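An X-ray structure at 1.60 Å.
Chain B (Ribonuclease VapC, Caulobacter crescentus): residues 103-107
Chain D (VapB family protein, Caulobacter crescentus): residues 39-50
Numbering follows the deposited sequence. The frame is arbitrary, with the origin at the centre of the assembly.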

# COMPACT_ATOMS: atom_id res chain seq x y z
N LEU B 103 0.06 -14.44 7.43
CA LEU B 103 -0.38 -13.22 8.09
C LEU B 103 -1.23 -12.35 7.19
O LEU B 103 -2.28 -11.86 7.60
CB LEU B 103 0.83 -12.42 8.58
CG LEU B 103 1.56 -13.05 9.78
CD1 LEU B 103 3.00 -12.57 9.88
CD2 LEU B 103 0.84 -12.69 11.03
N ALA B 104 -0.78 -12.12 5.96
CA ALA B 104 -1.54 -11.26 5.05
C ALA B 104 -2.93 -11.81 4.77
O ALA B 104 -3.87 -11.05 4.55
CB ALA B 104 -0.76 -11.12 3.76
N HIS B 105 -3.07 -13.14 4.74
CA HIS B 105 -4.34 -13.77 4.47
C HIS B 105 -5.04 -14.28 5.72
O HIS B 105 -6.03 -15.03 5.60
CB HIS B 105 -4.15 -14.89 3.44
CG HIS B 105 -3.90 -14.32 2.07
ND1 HIS B 105 -4.92 -14.07 1.18
CD2 HIS B 105 -2.77 -13.86 1.50
CE1 HIS B 105 -4.42 -13.49 0.10
NE2 HIS B 105 -3.12 -13.34 0.27
N ARG B 106 -4.61 -13.84 6.90
CA ARG B 106 -5.31 -14.13 8.15
C ARG B 106 -5.54 -15.63 8.30
O ARG B 106 -6.63 -16.08 8.69
CB ARG B 106 -6.64 -13.36 8.23
CG ARG B 106 -6.50 -11.84 8.11
CD ARG B 106 -5.52 -11.26 9.11
NE ARG B 106 -5.64 -9.80 9.27
CZ ARG B 106 -4.92 -8.89 8.61
NH1 ARG B 106 -4.02 -9.24 7.70
NH2 ARG B 106 -5.12 -7.59 8.87
N ALA B 107 -4.50 -16.40 7.99
CA ALA B 107 -4.56 -17.86 7.99
C ALA B 107 -3.65 -18.42 9.07
O ALA B 107 -2.62 -17.82 9.41
CB ALA B 107 -4.14 -18.41 6.63
N LEU D 39 -10.20 -6.53 1.09
CA LEU D 39 -10.11 -7.62 0.15
C LEU D 39 -8.66 -7.74 -0.30
O LEU D 39 -8.05 -6.73 -0.67
CB LEU D 39 -11.02 -7.38 -1.07
CG LEU D 39 -12.53 -7.39 -0.89
CD1 LEU D 39 -13.00 -6.10 -0.24
CD2 LEU D 39 -13.17 -7.56 -2.24
N ILE D 40 -8.10 -8.95 -0.25
CA ILE D 40 -6.75 -9.19 -0.74
C ILE D 40 -6.76 -10.46 -1.59
O ILE D 40 -7.12 -11.53 -1.10
CB ILE D 40 -5.72 -9.32 0.40
CG1 ILE D 40 -4.35 -9.60 -0.20
CG2 ILE D 40 -6.16 -10.34 1.43
CD1 ILE D 40 -3.25 -9.67 0.80
N ARG D 41 -6.34 -10.34 -2.83
CA ARG D 41 -6.24 -11.47 -3.75
C ARG D 41 -4.76 -11.72 -4.02
O ARG D 41 -4.04 -10.79 -4.38
CB ARG D 41 -6.98 -11.18 -5.05
CG ARG D 41 -6.74 -12.17 -6.18
CD ARG D 41 -7.83 -13.14 -6.36
NE ARG D 41 -7.47 -14.15 -7.36
CZ ARG D 41 -8.00 -14.27 -8.57
NH1 ARG D 41 -7.55 -15.24 -9.36
NH2 ARG D 41 -8.99 -13.48 -8.98
N SER D 42 -4.32 -12.96 -3.83
CA SER D 42 -2.94 -13.34 -4.10
C SER D 42 -2.98 -14.67 -4.83
O SER D 42 -3.25 -15.71 -4.23
CB SER D 42 -2.11 -13.48 -2.82
OG SER D 42 -2.12 -12.30 -2.03
N GLY D 43 -2.75 -14.64 -6.14
CA GLY D 43 -2.84 -15.88 -6.90
C GLY D 43 -4.27 -16.39 -6.95
O GLY D 43 -5.17 -15.70 -7.41
N ASP D 44 -4.48 -17.62 -6.47
CA ASP D 44 -5.80 -18.23 -6.53
C ASP D 44 -6.73 -17.78 -5.40
O ASP D 44 -7.93 -18.09 -5.44
CB ASP D 44 -5.70 -19.75 -6.41
CG ASP D 44 -5.00 -20.41 -7.59
OD1 ASP D 44 -5.21 -19.96 -8.73
OD2 ASP D 44 -4.24 -21.38 -7.35
N VAL D 45 -6.20 -17.10 -4.39
CA VAL D 45 -6.91 -16.95 -3.13
C VAL D 45 -7.34 -15.51 -2.95
O VAL D 45 -6.49 -14.61 -2.93
CB VAL D 45 -6.05 -17.39 -1.95
CG1 VAL D 45 -6.85 -17.27 -0.65
CG2 VAL D 45 -5.56 -18.81 -2.16
N LEU D 46 -8.63 -15.30 -2.74
CA LEU D 46 -9.18 -14.02 -2.34
C LEU D 46 -9.59 -14.13 -0.87
O LEU D 46 -10.37 -15.01 -0.51
CB LEU D 46 -10.39 -13.66 -3.19
CG LEU D 46 -11.23 -12.45 -2.76
CD1 LEU D 46 -10.39 -11.20 -2.73
CD2 LEU D 46 -12.40 -12.31 -3.70
N THR D 47 -9.07 -13.24 -0.03
CA THR D 47 -9.42 -13.21 1.38
C THR D 47 -10.14 -11.90 1.68
O THR D 47 -9.70 -10.83 1.22
CB THR D 47 -8.16 -13.35 2.25
OG1 THR D 47 -7.46 -14.54 1.86
CG2 THR D 47 -8.50 -13.40 3.72
N ILE D 48 -11.24 -11.99 2.44
CA ILE D 48 -12.06 -10.83 2.78
C ILE D 48 -12.26 -10.83 4.29
O ILE D 48 -12.62 -11.85 4.88
CB ILE D 48 -13.42 -10.86 2.05
CG1 ILE D 48 -13.22 -11.07 0.55
CG2 ILE D 48 -14.20 -9.55 2.34
CD1 ILE D 48 -14.53 -11.07 -0.24
N TYR D 49 -12.06 -9.66 4.93
CA TYR D 49 -12.25 -9.57 6.36
C TYR D 49 -12.61 -8.14 6.74
O TYR D 49 -12.40 -7.21 5.94
CB TYR D 49 -10.98 -10.03 7.10
CG TYR D 49 -9.71 -9.29 6.76
CD1 TYR D 49 -8.80 -9.80 5.83
CD2 TYR D 49 -9.40 -8.08 7.38
CE1 TYR D 49 -7.63 -9.13 5.53
CE2 TYR D 49 -8.22 -7.39 7.07
CZ TYR D 49 -7.34 -7.92 6.15
OH TYR D 49 -6.18 -7.26 5.83
N PRO D 50 -13.17 -7.92 7.93
CA PRO D 50 -13.57 -6.55 8.31
C PRO D 50 -12.36 -5.64 8.48
O PRO D 50 -11.38 -6.00 9.13
CB PRO D 50 -14.32 -6.75 9.63
CG PRO D 50 -14.81 -8.17 9.56
CD PRO D 50 -13.70 -8.91 8.88
O HOH W 1 -4.05 -8.29 4.42
O HOH W 2 -7.50 -16.64 3.59
O HOH W 3 -4.95 -5.08 7.37

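The rule of this contact is one imidazole set between two hydroxyls on a β-hairpin. H105(B), the first residue to leave helical geometry, has a CA-to-CB bond that runs sideways to the hairpin, but chi1 near -73° (m) brings the ring down onto it. Both ring nitrogens then find hydrogen-bond partners near the ring plane: NE2 of H105(B) donates to OG of S42(D) at 2.7 Å, and ND1 of H105(B) pairs with OG1 of T47(D), also at 2.7 Å. The two hydroxyls come from different strands, which the type II' turn from S42(D) to V45(D) connects, and both side chains are in the m rotamer. G43(D) occupies that turn with phi of 67°, a value that favours glycine.

The second polar theme is stacking. R106(B) lays its guanidinium flat on the ring of Y49(D), centres 4.2 Å apart and planes at 29°, while its CG sits over the ring face, 4.2 Å from the Y49(D) centroid. The arginine is steadied within its own chain, since NH1 of R106(B) donates to O of L103(B) at 3.1 Å.

Apolar packing is modest. CD1 of I40(D), extended in a t,t rotamer, lies 4.1 Å from CB of A104(B) and 3.7 Å from NE2 of H105(B), so the isoleucine lines the histidine site while the small alanine packs against its tip.

Three waters complete the polar network. One receives a hydrogen bond from NH2 of R106(B) and also bonds to OH of Y49(D), both at 2.9 Å; another donates to O of A104(B) and bonds to the same phenol oxygen, both at 2.8 Å; a third links O of H105(B) to OG1 of T47(D). Of the 362 Å² buried between the stretches, H105(B) contributes the largest share.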